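PDB 4XDI: chlamydomonas reinhardtii THB1 from Chlamydomonas reinhardtii, which binds heme as a group I truncated hemoglobin and probably binds oxygen at its iron. Local coordinates for residues V32-L37 with F90-A95; V26-I31 with R51-F56; D8-R13 with A112-I117. All coordinates share one frame; numbering follows the deposited sequence.

Contact 1. Residues V32-L37 with F90-A95. With HEM (protoporphyrin IX containing Fe), chain C.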
loop_
_atom_site.group_PDB
_atom_site.type_symbol
_atom_site.label_atom_id
_atom_site.label_comp_id
_atom_site.label_asym_id
_atom_site.label_seq_id
_atom_site.Cartn_x
_atom_site.Cartn_y
_atom_site.Cartn_z
ATOM N N VAL A 32 4.624 -9.024 -4.977
ATOM C CA VAL A 32 5.909 -9.722 -5.116
ATOM C C VAL A 32 5.854 -10.882 -6.151
ATOM O O VAL A 32 6.893 -11.319 -6.676
ATOM C CB VAL A 32 6.389 -10.249 -3.743
ATOM C CG1 VAL A 32 7.751 -10.773 -3.861
ATOM C CG2 VAL A 32 6.466 -9.120 -2.747
ATOM N N ALA A 33 4.652 -11.364 -6.469
ATOM C CA ALA A 33 4.515 -12.383 -7.523
ATOM C C ALA A 33 4.498 -11.741 -8.914
ATOM O O ALA A 33 4.619 -12.421 -9.909
ATOM C CB ALA A 33 3.250 -13.222 -7.308
ATOM N N ASP A 34 4.378 -10.422 -8.981
ATOM C CA ASP A 34 4.439 -9.692 -10.258
ATOM C C ASP A 34 5.857 -9.653 -10.820
ATOM O O ASP A 34 6.719 -9.027 -10.215
ATOM C CB ASP A 34 3.947 -8.245 -10.036
ATOM C CG ASP A 34 3.707 -7.482 -11.332
ATOM O OD1 ASP A 34 4.416 -7.719 -12.326
ATOM O OD2 ASP A 34 2.778 -6.634 -11.351
ATOM N N PRO A 35 6.098 -10.275 -12.000
ATOM C CA PRO A 35 7.455 -10.267 -12.577
ATOM C C PRO A 35 8.042 -8.874 -12.762
ATOM O O PRO A 35 9.257 -8.743 -12.800
ATOM C CB PRO A 35 7.268 -10.933 -13.952
ATOM C CG PRO A 35 6.023 -11.726 -13.839
ATOM C CD PRO A 35 5.139 -11.053 -12.818
ATOM N N GLN A 36 7.214 -7.838 -12.862
ATOM C CA GLN A 36 7.759 -6.498 -13.073
ATOM C C GLN A 36 8.107 -5.794 -11.759
ATOM O O GLN A 36 8.751 -4.741 -11.779
ATOM C CB GLN A 36 6.785 -5.634 -13.873
ATOM C CG GLN A 36 6.422 -6.182 -15.242
ATOM C CD GLN A 36 5.523 -5.229 -15.998
ATOM O OE1 GLN A 36 5.962 -4.155 -16.422
ATOM N NE2 GLN A 36 4.238 -5.597 -16.142
ATOM N N LEU A 37 7.660 -6.365 -10.635
ATOM C CA LEU A 37 7.947 -5.825 -9.304
ATOM C C LEU A 37 8.896 -6.707 -8.489
ATOM O O LEU A 37 9.689 -6.197 -7.692
ATOM C CB LEU A 37 6.630 -5.625 -8.515
ATOM C CG LEU A 37 5.655 -4.649 -9.170
ATOM C CD1 LEU A 37 4.218 -4.730 -8.529
ATOM C CD2 LEU A 37 6.228 -3.224 -9.051
ATOM N N PHE A 90 4.274 2.142 -9.661
ATOM C CA PHE A 90 3.186 2.615 -8.795
ATOM C C PHE A 90 1.849 2.190 -9.374
ATOM O O PHE A 90 0.968 1.712 -8.642
ATOM C CB PHE A 90 3.243 4.153 -8.616
ATOM C CG PHE A 90 2.286 4.653 -7.564
ATOM C CD1 PHE A 90 0.967 4.902 -7.884
ATOM C CD2 PHE A 90 2.696 4.816 -6.253
ATOM C CE1 PHE A 90 0.043 5.329 -6.914
ATOM C CE2 PHE A 90 1.790 5.252 -5.281
ATOM C CZ PHE A 90 0.465 5.498 -5.621
ATOM N N ASP A 91 1.678 2.370 -10.683
ATOM C CA ASP A 91 0.417 1.970 -11.330
ATOM C C ASP A 91 0.127 0.490 -11.119
ATOM O O ASP A 91 -1.019 0.100 -10.905
ATOM C CB ASP A 91 0.451 2.278 -12.831
ATOM C CG ASP A 91 0.429 3.774 -13.121
ATOM O OD1 ASP A 91 0.337 4.559 -12.155
ATOM O OD2 ASP A 91 0.508 4.156 -14.309
ATOM N N LEU A 92 1.175 -0.336 -11.198
ATOM C CA LEU A 92 1.021 -1.775 -11.022
ATOM C C LEU A 92 0.588 -2.085 -9.590
ATOM O O LEU A 92 -0.268 -2.937 -9.354
ATOM C CB LEU A 92 2.344 -2.501 -11.343
ATOM C CG LEU A 92 2.795 -2.481 -12.809
ATOM C CD1 LEU A 92 4.153 -3.208 -12.940
ATOM C CD2 LEU A 92 1.724 -3.184 -13.724
ATOM N N VAL A 93 1.212 -1.407 -8.631
ATOM C CA VAL A 93 0.922 -1.662 -7.223
ATOM C C VAL A 93 -0.499 -1.188 -6.890
ATOM O O VAL A 93 -1.271 -1.909 -6.244
ATOM C CB VAL A 93 1.953 -0.972 -6.302
ATOM C CG1 VAL A 93 1.493 -1.011 -4.855
ATOM C CG2 VAL A 93 3.322 -1.692 -6.438
ATOM N N ALA A 94 -0.859 -0.008 -7.372
ATOM C CA ALA A 94 -2.236 0.474 -7.154
ATOM C C ALA A 94 -3.232 -0.544 -7.734
ATOM O O ALA A 94 -4.229 -0.890 -7.095
ATOM C CB ALA A 94 -2.446 1.840 -7.777
ATOM N N ALA A 95 -2.949 -1.038 -8.938
ATOM C CA ALA A 95 -3.870 -1.972 -9.587
ATOM C C ALA A 95 -3.947 -3.298 -8.843
ATOM O O ALA A 95 -4.997 -3.959 -8.862
ATOM C CB ALA A 95 -3.485 -2.196 -11.025
HETATM C CHA HEM C . 9.793 0.161 1.307
HETATM C CHB HEM C . 5.381 2.013 2.141
HETATM C CHC HEM C . 4.544 2.005 -2.607
HETATM C CHD HEM C . 8.312 -0.937 -3.206
HETATM C C1A HEM C . 8.715 0.762 1.913
HETATM C C2A HEM C . 8.683 1.283 3.266
HETATM C C3A HEM C . 7.469 1.775 3.488
HETATM C C4A HEM C . 6.689 1.620 2.283
HETATM C CMA HEM C . 6.998 2.447 4.803
HETATM C CAA HEM C . 9.847 1.249 4.287
HETATM C CBA HEM C . 9.773 -0.055 5.084
HETATM C CGA HEM C . 10.758 -0.076 6.240
HETATM O O1A HEM C . 10.344 0.251 7.378
HETATM O O2A HEM C . 11.949 -0.447 6.037
HETATM C C1B HEM C . 4.739 2.161 0.940
HETATM C C2B HEM C . 3.400 2.656 0.727
HETATM C C3B HEM C . 3.181 2.646 -0.610
HETATM C C4B HEM C . 4.370 2.125 -1.256
HETATM C CMB HEM C . 2.433 3.091 1.880
HETATM C CAB HEM C . 1.937 3.055 -1.431
HETATM C CBB HEM C . 0.778 3.439 -0.875
HETATM C C1C HEM C . 5.509 1.217 -3.191
HETATM C C2C HEM C . 5.596 0.889 -4.594
HETATM C C3C HEM C . 6.658 0.082 -4.780
HETATM C C4C HEM C . 7.243 -0.141 -3.476
HETATM C CMC HEM C . 4.674 1.446 -5.692
HETATM C CAC HEM C . 7.106 -0.510 -6.133
HETATM C CBC HEM C . 8.384 -0.857 -6.388
HETATM C C1D HEM C . 9.047 -0.919 -2.061
HETATM C C2D HEM C . 10.266 -1.689 -1.888
HETATM C C3D HEM C . 10.725 -1.346 -0.475
HETATM C C4D HEM C . 9.751 -0.418 0.055
HETATM C CMD HEM C . 10.940 -2.629 -2.906
HETATM C CAD HEM C . 11.976 -1.851 0.255
HETATM C CBD HEM C . 13.080 -0.863 -0.056
HETATM C CGD HEM C . 14.295 -1.272 0.740
HETATM O O1D HEM C . 14.873 -2.349 0.453
HETATM O O2D HEM C . 14.657 -0.538 1.667
HETATM N NA HEM C . 7.487 0.982 1.324
HETATM N NB HEM C . 5.302 1.863 -0.284
HETATM N NC HEM C . 6.538 0.580 -2.524
HETATM N ND HEM C . 8.787 -0.212 -0.909
HETATM FE FE HEM C . 7.027 0.811 -0.628
#

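Contact 2. Residues V26-I31 with R51-F56. With HEM (protoporphyrin IX containing Fe), chain C.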
loop_
_atom_site.group_PDB
_atom_site.type_symbol
_atom_site.label_atom_id
_atom_site.label_comp_id
_atom_site.label_asym_id
_atom_site.label_seq_id
_atom_site.Cartn_x
_atom_site.Cartn_y
_atom_site.Cartn_z
ATOM N N VAL A 26 -2.843 -10.561 1.020
ATOM C CA VAL A 26 -3.178 -11.000 -0.337
ATOM C C VAL A 26 -2.594 -10.021 -1.355
ATOM O O VAL A 26 -2.023 -10.397 -2.371
ATOM C CB VAL A 26 -4.699 -11.096 -0.542
ATOM C CG1 VAL A 26 -5.014 -11.349 -2.028
ATOM C CG2 VAL A 26 -5.307 -12.191 0.379
ATOM N N PHE A 27 -2.759 -8.747 -1.052
ATOM C CA PHE A 27 -2.226 -7.657 -1.849
ATOM C C PHE A 27 -0.703 -7.720 -1.991
ATOM O O PHE A 27 -0.176 -7.584 -3.096
ATOM C CB PHE A 27 -2.668 -6.339 -1.189
ATOM C CG PHE A 27 -1.938 -5.088 -1.663
ATOM C CD1 PHE A 27 -1.859 -4.757 -3.011
ATOM C CD2 PHE A 27 -1.425 -4.193 -0.735
ATOM C CE1 PHE A 27 -1.256 -3.570 -3.414
ATOM C CE2 PHE A 27 -0.807 -2.993 -1.129
ATOM C CZ PHE A 27 -0.723 -2.684 -2.474
ATOM N N TYR A 28 -0.014 -7.919 -0.870
ATOM C CA TYR A 28 1.444 -7.969 -0.869
ATOM C C TYR A 28 1.938 -9.171 -1.659
ATOM O O TYR A 28 2.983 -9.112 -2.327
ATOM C CB TYR A 28 1.984 -8.034 0.563
ATOM C CG TYR A 28 3.445 -7.631 0.705
ATOM C CD1 TYR A 28 4.465 -8.566 0.557
ATOM C CD2 TYR A 28 3.801 -6.315 1.021
ATOM C CE1 TYR A 28 5.815 -8.202 0.699
ATOM C CE2 TYR A 28 5.129 -5.941 1.162
ATOM C CZ TYR A 28 6.139 -6.883 0.995
ATOM O OH TYR A 28 7.459 -6.517 1.140
ATOM N N GLU A 29 1.200 -10.278 -1.560
ATOM C CA GLU A 29 1.561 -11.488 -2.278
ATOM C C GLU A 29 1.465 -11.234 -3.773
ATOM O O GLU A 29 2.315 -11.684 -4.536
ATOM C CB GLU A 29 0.668 -12.663 -1.844
ATOM C CG GLU A 29 1.011 -13.175 -0.454
ATOM C CD GLU A 29 -0.111 -13.985 0.196
ATOM O OE1 GLU A 29 -1.089 -14.336 -0.503
ATOM O OE2 GLU A 29 -0.017 -14.260 1.417
ATOM N N ARG A 30 0.449 -10.482 -4.185
ATOM C CA ARG A 30 0.300 -10.107 -5.593
ATOM C C ARG A 30 1.462 -9.252 -6.104
ATOM O O ARG A 30 1.947 -9.417 -7.238
ATOM C CB ARG A 30 -0.991 -9.324 -5.794
ATOM C CG ARG A 30 -2.243 -10.197 -5.664
ATOM C CD ARG A 30 -3.462 -9.366 -5.963
ATOM N NE ARG A 30 -3.431 -8.959 -7.357
ATOM C CZ ARG A 30 -4.123 -9.568 -8.305
ATOM N NH1 ARG A 30 -4.923 -10.574 -7.977
ATOM N NH2 ARG A 30 -4.029 -9.155 -9.565
ATOM N N ILE A 31 1.847 -8.290 -5.280
ATOM C CA ILE A 31 2.956 -7.401 -5.641
ATOM C C ILE A 31 4.221 -8.182 -5.922
ATOM O O ILE A 31 4.811 -8.060 -6.996
ATOM C CB ILE A 31 3.237 -6.393 -4.523
ATOM C CG1 ILE A 31 2.054 -5.438 -4.327
ATOM C CG2 ILE A 31 4.525 -5.644 -4.801
ATOM C CD1 ILE A 31 2.401 -4.354 -3.288
ATOM N N ARG A 51 7.409 -4.646 8.344
ATOM C CA ARG A 51 7.216 -3.204 8.538
ATOM C C ARG A 51 6.451 -2.619 7.347
ATOM O O ARG A 51 5.564 -1.790 7.524
ATOM C CB ARG A 51 8.552 -2.467 8.729
ATOM C CG ARG A 51 9.269 -2.800 10.037
ATOM C CD ARG A 51 10.385 -1.804 10.362
ATOM N NE ARG A 51 11.311 -1.636 9.249
ATOM C CZ ARG A 51 12.422 -2.358 9.071
ATOM N NH1 ARG A 51 12.757 -3.308 9.939
ATOM N NH2 ARG A 51 13.209 -2.116 8.026
ATOM N N LYS A 52 6.783 -3.059 6.135
ATOM C CA LYS A 52 6.105 -2.533 4.953
ATOM C C LYS A 52 4.622 -2.892 4.925
ATOM O O LYS A 52 3.803 -2.071 4.503
ATOM C CB LYS A 52 6.768 -3.020 3.671
ATOM C CG LYS A 52 6.240 -2.335 2.418
ATOM C CD LYS A 52 7.244 -2.490 1.261
ATOM C CE LYS A 52 6.601 -2.327 -0.101
ATOM N NZ LYS A 52 5.869 -1.037 -0.237
ATOM N N GLN A 53 4.274 -4.114 5.344
ATOM C CA GLN A 53 2.871 -4.504 5.434
ATOM C C GLN A 53 2.136 -3.658 6.482
ATOM O O GLN A 53 0.992 -3.268 6.266
ATOM C CB GLN A 53 2.720 -6.000 5.761
ATOM C CG GLN A 53 3.060 -6.889 4.542
ATOM C CD GLN A 53 3.203 -8.356 4.876
ATOM O OE1 GLN A 53 3.218 -8.749 6.040
ATOM N NE2 GLN A 53 3.323 -9.177 3.844
ATOM N N VAL A 54 2.782 -3.384 7.612
ATOM C CA VAL A 54 2.153 -2.536 8.630
ATOM C C VAL A 54 1.925 -1.138 8.063
ATOM O O VAL A 54 0.883 -0.516 8.317
ATOM C CB VAL A 54 2.994 -2.472 9.916
ATOM C CG1 VAL A 54 2.474 -1.389 10.855
ATOM C CG2 VAL A 54 2.974 -3.830 10.608
ATOM N N ALA A 55 2.877 -0.660 7.263
ATOM C CA ALA A 55 2.731 0.651 6.632
ATOM C C ALA A 55 1.542 0.659 5.671
ATOM O O ALA A 55 0.736 1.585 5.701
ATOM C CB ALA A 55 4.034 1.056 5.901
ATOM N N PHE A 56 1.424 -0.373 4.828
ATOM C CA PHE A 56 0.276 -0.482 3.927
ATOM C C PHE A 56 -1.044 -0.478 4.702
ATOM O O PHE A 56 -1.975 0.244 4.352
ATOM C CB PHE A 56 0.340 -1.764 3.088
ATOM C CG PHE A 56 1.160 -1.651 1.817
ATOM C CD1 PHE A 56 1.106 -0.520 1.019
ATOM C CD2 PHE A 56 1.948 -2.726 1.398
ATOM C CE1 PHE A 56 1.858 -0.439 -0.169
ATOM C CE2 PHE A 56 2.697 -2.656 0.202
ATOM C CZ PHE A 56 2.648 -1.513 -0.578
HETATM C CHA HEM C . 9.793 0.161 1.307
HETATM C CHB HEM C . 5.381 2.013 2.141
HETATM C CHC HEM C . 4.544 2.005 -2.607
HETATM C CHD HEM C . 8.312 -0.937 -3.206
HETATM C C1A HEM C . 8.715 0.762 1.913
HETATM C C2A HEM C . 8.683 1.283 3.266
HETATM C C3A HEM C . 7.469 1.775 3.488
HETATM C C4A HEM C . 6.689 1.620 2.283
HETATM C CMA HEM C . 6.998 2.447 4.803
HETATM C CAA HEM C . 9.847 1.249 4.287
HETATM C CBA HEM C . 9.773 -0.055 5.084
HETATM C CGA HEM C . 10.758 -0.076 6.240
HETATM O O1A HEM C . 10.344 0.251 7.378
HETATM O O2A HEM C . 11.949 -0.447 6.037
HETATM C C1B HEM C . 4.739 2.161 0.940
HETATM C C2B HEM C . 3.400 2.656 0.727
HETATM C C3B HEM C . 3.181 2.646 -0.610
HETATM C C4B HEM C . 4.370 2.125 -1.256
HETATM C CMB HEM C . 2.433 3.091 1.880
HETATM C CAB HEM C . 1.937 3.055 -1.431
HETATM C CBB HEM C . 0.778 3.439 -0.875
HETATM C C1C HEM C . 5.509 1.217 -3.191
HETATM C C2C HEM C . 5.596 0.889 -4.594
HETATM C C3C HEM C . 6.658 0.082 -4.780
HETATM C C4C HEM C . 7.243 -0.141 -3.476
HETATM C CMC HEM C . 4.674 1.446 -5.692
HETATM C CAC HEM C . 7.106 -0.510 -6.133
HETATM C CBC HEM C . 8.384 -0.857 -6.388
HETATM C C1D HEM C . 9.047 -0.919 -2.061
HETATM C C2D HEM C . 10.266 -1.689 -1.888
HETATM C C3D HEM C . 10.725 -1.346 -0.475
HETATM C C4D HEM C . 9.751 -0.418 0.055
HETATM C CMD HEM C . 10.940 -2.629 -2.906
HETATM C CAD HEM C . 11.976 -1.851 0.255
HETATM C CBD HEM C . 13.080 -0.863 -0.056
HETATM C CGD HEM C . 14.295 -1.272 0.740
HETATM O O1D HEM C . 14.873 -2.349 0.453
HETATM O O2D HEM C . 14.657 -0.538 1.667
HETATM N NA HEM C . 7.487 0.982 1.324
HETATM N NB HEM C . 5.302 1.863 -0.284
HETATM N NC HEM C . 6.538 0.580 -2.524
HETATM N ND HEM C . 8.787 -0.212 -0.909
HETATM FE FE HEM C . 7.027 0.811 -0.628
#

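Contact 3. Residues D8-R13 with A112-I117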
loop_
_atom_site.group_PDB
_atom_site.type_symbol
_atom_site.label_atom_id
_atom_site.label_comp_id
_atom_site.label_asym_id
_atom_site.label_seq_id
_atom_site.Cartn_x
_atom_site.Cartn_y
_atom_site.Cartn_z
ATOM N N ASP A 8 -12.188 8.318 10.476
ATOM C CA ASP A 8 -12.099 7.940 9.073
ATOM C C ASP A 8 -11.340 6.607 8.893
ATOM O O ASP A 8 -11.054 6.180 7.767
ATOM C CB ASP A 8 -11.464 9.079 8.257
ATOM C CG ASP A 8 -10.073 9.434 8.725
ATOM O OD1 ASP A 8 -9.768 9.226 9.915
ATOM O OD2 ASP A 8 -9.274 9.897 7.884
ATOM N N SER A 9 -11.046 5.961 10.021
ATOM C CA SER A 9 -10.502 4.608 10.051
ATOM C C SER A 9 -11.376 3.693 9.208
ATOM O O SER A 9 -12.600 3.680 9.364
ATOM C CB SER A 9 -10.422 4.091 11.500
ATOM O OG SER A 9 -9.896 2.775 11.583
ATOM N N LEU A 10 -10.764 2.947 8.304
ATOM C CA LEU A 10 -11.542 2.026 7.467
ATOM C C LEU A 10 -11.566 0.626 8.039
ATOM O O LEU A 10 -12.099 -0.296 7.407
ATOM C CB LEU A 10 -10.991 1.978 6.036
ATOM C CG LEU A 10 -10.948 3.269 5.200
ATOM C CD1 LEU A 10 -10.497 2.902 3.780
ATOM C CD2 LEU A 10 -12.282 3.963 5.151
ATOM N N TYR A 11 -11.000 0.441 9.226
ATOM C CA TYR A 11 -10.856 -0.919 9.737
ATOM C C TYR A 11 -12.212 -1.588 9.967
ATOM O O TYR A 11 -12.418 -2.735 9.564
ATOM C CB TYR A 11 -10.073 -0.945 11.038
ATOM C CG TYR A 11 -8.575 -0.869 10.892
ATOM C CD1 TYR A 11 -7.980 -0.302 9.771
ATOM C CD2 TYR A 11 -7.754 -1.370 11.887
ATOM C CE1 TYR A 11 -6.576 -0.220 9.660
ATOM C CE2 TYR A 11 -6.381 -1.302 11.789
ATOM C CZ TYR A 11 -5.792 -0.730 10.679
ATOM O OH TYR A 11 -4.420 -0.681 10.634
ATOM N N SER A 12 -13.125 -0.867 10.619
ATOM C CA SER A 12 -14.426 -1.443 10.967
ATOM C C SER A 12 -15.183 -1.865 9.723
ATOM O O SER A 12 -15.699 -2.966 9.667
ATOM C CB SER A 12 -15.289 -0.471 11.777
ATOM O OG SER A 12 -16.491 -1.116 12.195
ATOM N N ARG A 13 -15.238 -0.989 8.726
ATOM C CA ARG A 13 -15.967 -1.272 7.496
ATOM C C ARG A 13 -15.319 -2.405 6.681
ATOM O O ARG A 13 -15.996 -3.101 5.933
ATOM C CB ARG A 13 -16.084 -0.007 6.652
ATOM C CG ARG A 13 -17.037 1.031 7.262
ATOM C CD ARG A 13 -16.776 2.416 6.698
ATOM N NE ARG A 13 -17.069 2.504 5.272
ATOM C CZ ARG A 13 -16.669 3.507 4.497
ATOM N NH1 ARG A 13 -15.946 4.494 5.011
ATOM N NH2 ARG A 13 -16.976 3.517 3.206
ATOM N N ALA A 112 -13.553 2.430 -3.269
ATOM C CA ALA A 112 -13.167 3.706 -3.862
ATOM C C ALA A 112 -12.422 4.609 -2.880
ATOM O O ALA A 112 -11.494 5.313 -3.278
ATOM C CB ALA A 112 -14.380 4.427 -4.394
ATOM N N GLU A 113 -12.855 4.618 -1.620
ATOM C CA GLU A 113 -12.148 5.367 -0.578
ATOM C C GLU A 113 -10.719 4.819 -0.401
ATOM O O GLU A 113 -9.767 5.585 -0.299
ATOM C CB GLU A 113 -12.931 5.303 0.733
ATOM C CG GLU A 113 -14.198 6.154 0.716
ATOM C CD GLU A 113 -15.005 6.005 1.982
ATOM O OE1 GLU A 113 -14.390 5.891 3.060
ATOM O OE2 GLU A 113 -16.254 5.978 1.906
ATOM N N ALA A 114 -10.565 3.495 -0.391
ATOM C CA ALA A 114 -9.226 2.902 -0.279
ATOM C C ALA A 114 -8.338 3.260 -1.466
ATOM O O ALA A 114 -7.169 3.573 -1.298
ATOM C CB ALA A 114 -9.311 1.395 -0.143
ATOM N N MET A 115 -8.889 3.205 -2.668
ATOM C CA MET A 115 -8.098 3.479 -3.868
ATOM C C MET A 115 -7.714 4.959 -3.931
ATOM O O MET A 115 -6.643 5.304 -4.425
ATOM C CB MET A 115 -8.871 3.062 -5.131
ATOM C CG MET A 115 -9.058 1.514 -5.290
ATOM S SD MET A 115 -7.555 0.555 -4.966
ATOM C CE MET A 115 -6.455 1.282 -6.181
ATOM N N ALA A 116 -8.590 5.838 -3.444
ATOM C CA ALA A 116 -8.235 7.272 -3.352
ATOM C C ALA A 116 -7.071 7.478 -2.389
ATOM O O ALA A 116 -6.157 8.250 -2.669
ATOM C CB ALA A 116 -9.433 8.112 -2.920
ATOM N N ILE A 117 -7.086 6.771 -1.266
ATOM C CA ILE A 117 -5.995 6.890 -0.315
ATOM C C ILE A 117 -4.682 6.382 -0.931
ATOM O O ILE A 117 -3.658 7.076 -0.854
ATOM C CB ILE A 117 -6.307 6.149 0.988
ATOM C CG1 ILE A 117 -7.451 6.892 1.724
ATOM C CG2 ILE A 117 -5.065 6.116 1.868
ATOM C CD1 ILE A 117 -8.130 6.075 2.809
#

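Contact 1. Residues V32-L37 with F90-A95
The amide of Gln36 turns one face to Leu92: CD1 of Leu92 is 3.9 Å from Gln36 CD and almost equally far from Gln36 OE1 and NE2, which places the methyl above the amide plane and not at its edge. The carboxylate of Asp34 meets the same methyl through OD2, and its other oxygen, OD1, takes the backbone N of Gln36 at 2.9 Å, closing an Asx turn. That bond reaches OD1 on its anti side, and His96 supplies a hydrogen bond to Asp34 OD2, so both oxygens of this buried acid have partners. The end of the Gln36 amide is likewise held, OE1 being bonded to His88. The ring of Phe90 meets the heme methyl CMC obliquely, at 3.9 Å from its CD2. Here the turn after helix 17-33 (B) lies against helix 87-104 (G) of the two-over-two truncated globin fold, with the heme edge alongside. Leu37 supplies the apolar part. Its CD1 fits between two successive residues of the helix, 4.0 Å from Leu92 CB and 3.8 Å from Val93 CG2. With CG1 of Val93 anti to the backbone N (chi1 169°), CG2 is left on the side of Leu37 and comes within 3.5 Å of the heme methyl CMC, while Leu37 CD2 approaches the vinyl atom CAC at 4.1 Å.

Contact 2. Residues V26-I31 with R51-F56
Aromatic contacts come first: Phe27 drives its ring edge into the face of Phe56, a T-shaped pair with centroids 4.8 Å apart and planes at 61°. The atom doing the touching is Phe27 CE2, which stands over the centre of the Phe56 ring. At the rim of that ring, near its plane, Tyr28 CD2 lies 3.9 Å from Phe56 CE2, and Ile31 CD1 approaches the same carbon obliquely. Phe56 packs on the porphyrin as well, CE1 3.4 Å from C3B.

Tyr28 is in turn covered on one face by Gln53, whose CG makes a CH-pi contact 4.1 Å from the ring centroid. The Gln53 amide stands nearly perpendicular to the ring, its NE2 3.5 Å from Tyr28 CG. Lys52 CG comes at the edge of the tyrosine ring, near its plane.

These side chains fill the angle between helices 17-33 and 46-61, the B and E pair of the two-over-two globin sandwich; the axes of their two short segments diverge by 121° and come no nearer than 11.1 Å, a wide separation bridged by large rings.

Metal coordination follows from the E-helix side. Lys52 leaves the backbone nearly extended and bends only at its last torsion (chi4 55°), which brings NZ to 2.2 Å from the heme iron; His76 is the other axial ligand.

Charged hydrogen bonds hold one propionate: Arg51 NE gives a nearly straight bond to O1A at 2.8 Å, and Arg51 NH2 bonds O2A. Lys48 NZ also hydrogen-bonds the heme.

Contact 3. Residues D8-R13 with A112-I117
Leu10 and Arg13 carry the stretch that leads into helix 17-33 onto helix 108-120, the H-helix region of this two-over-two truncated globin. The contact divides into a packed inner side around a buried leucine and a solvent side held by an exposed arginine, and the 187 Å² buried in total marks it as modest.

On the packed side Leu10 is hemmed in by apolar neighbours. Its CD1 meets Ile117 CD1 tip to tip at 4.1 Å, and the same methyl lies 4.4 Å from Ala114 CB, so one methyl touches two residues three positions, about one turn, apart on the helix. Leu110, earlier on the same helix, also touches Leu10. Backbone hydrogen bonds between Leu10 and Phe61, and packing of Tyr11 on helix 46-61, hold the chain that presents this leucine.

The solvent side is looser, and a salt bridge spans it. Arg13 grips Glu113 end-on with two nitrogens, one to each oxygen: NH1 to OE1 and NH2 to OE2, both at 2.9 Å. The NH2 bond is the straighter (165°), yet it reaches OE2 from well above the carboxylate plane, whereas NH1 meets OE1 on its syn side. The pairing is therefore twisted, with guanidinium and carboxylate planes 57° apart. A bend at the third side-chain torsion of Arg13 (chi3 65°) turns the guanidinium to the acid. An alanine in place of Glu113 would remove both acceptors and is likely to leave the Arg13 guanidinium without its mate and freer to swing.

The two sides meet at one oxygen, because Leu10 CD2 comes within 3.5 Å of Glu113 OE1, the atom that also accepts from NH1.

Contacts 1 and 2 are both buried and share helix 17-33 and the heme; they touch directly, as at Val93 CG1 and Ile31 CD1, 3.8 Å apart. Their chemistry differs with position: contact 2, whose centre lies about 6 Å from that of the chain, combines aromatic packing with iron ligation and propionate bonding, whereas contact 1 offers mainly aliphatic carbons, with Phe90, to the porphyrin edge and keeps its polar groups on the turn. Contact 3 is only partly buried, lies across the chain's centre from contact 1 and relies on an ion pair outside a small apolar patch. Contacts 1 and 3 touch where Met115 CE meets Ala94 O, on successive helices; contacts 2 and 3 do not touch.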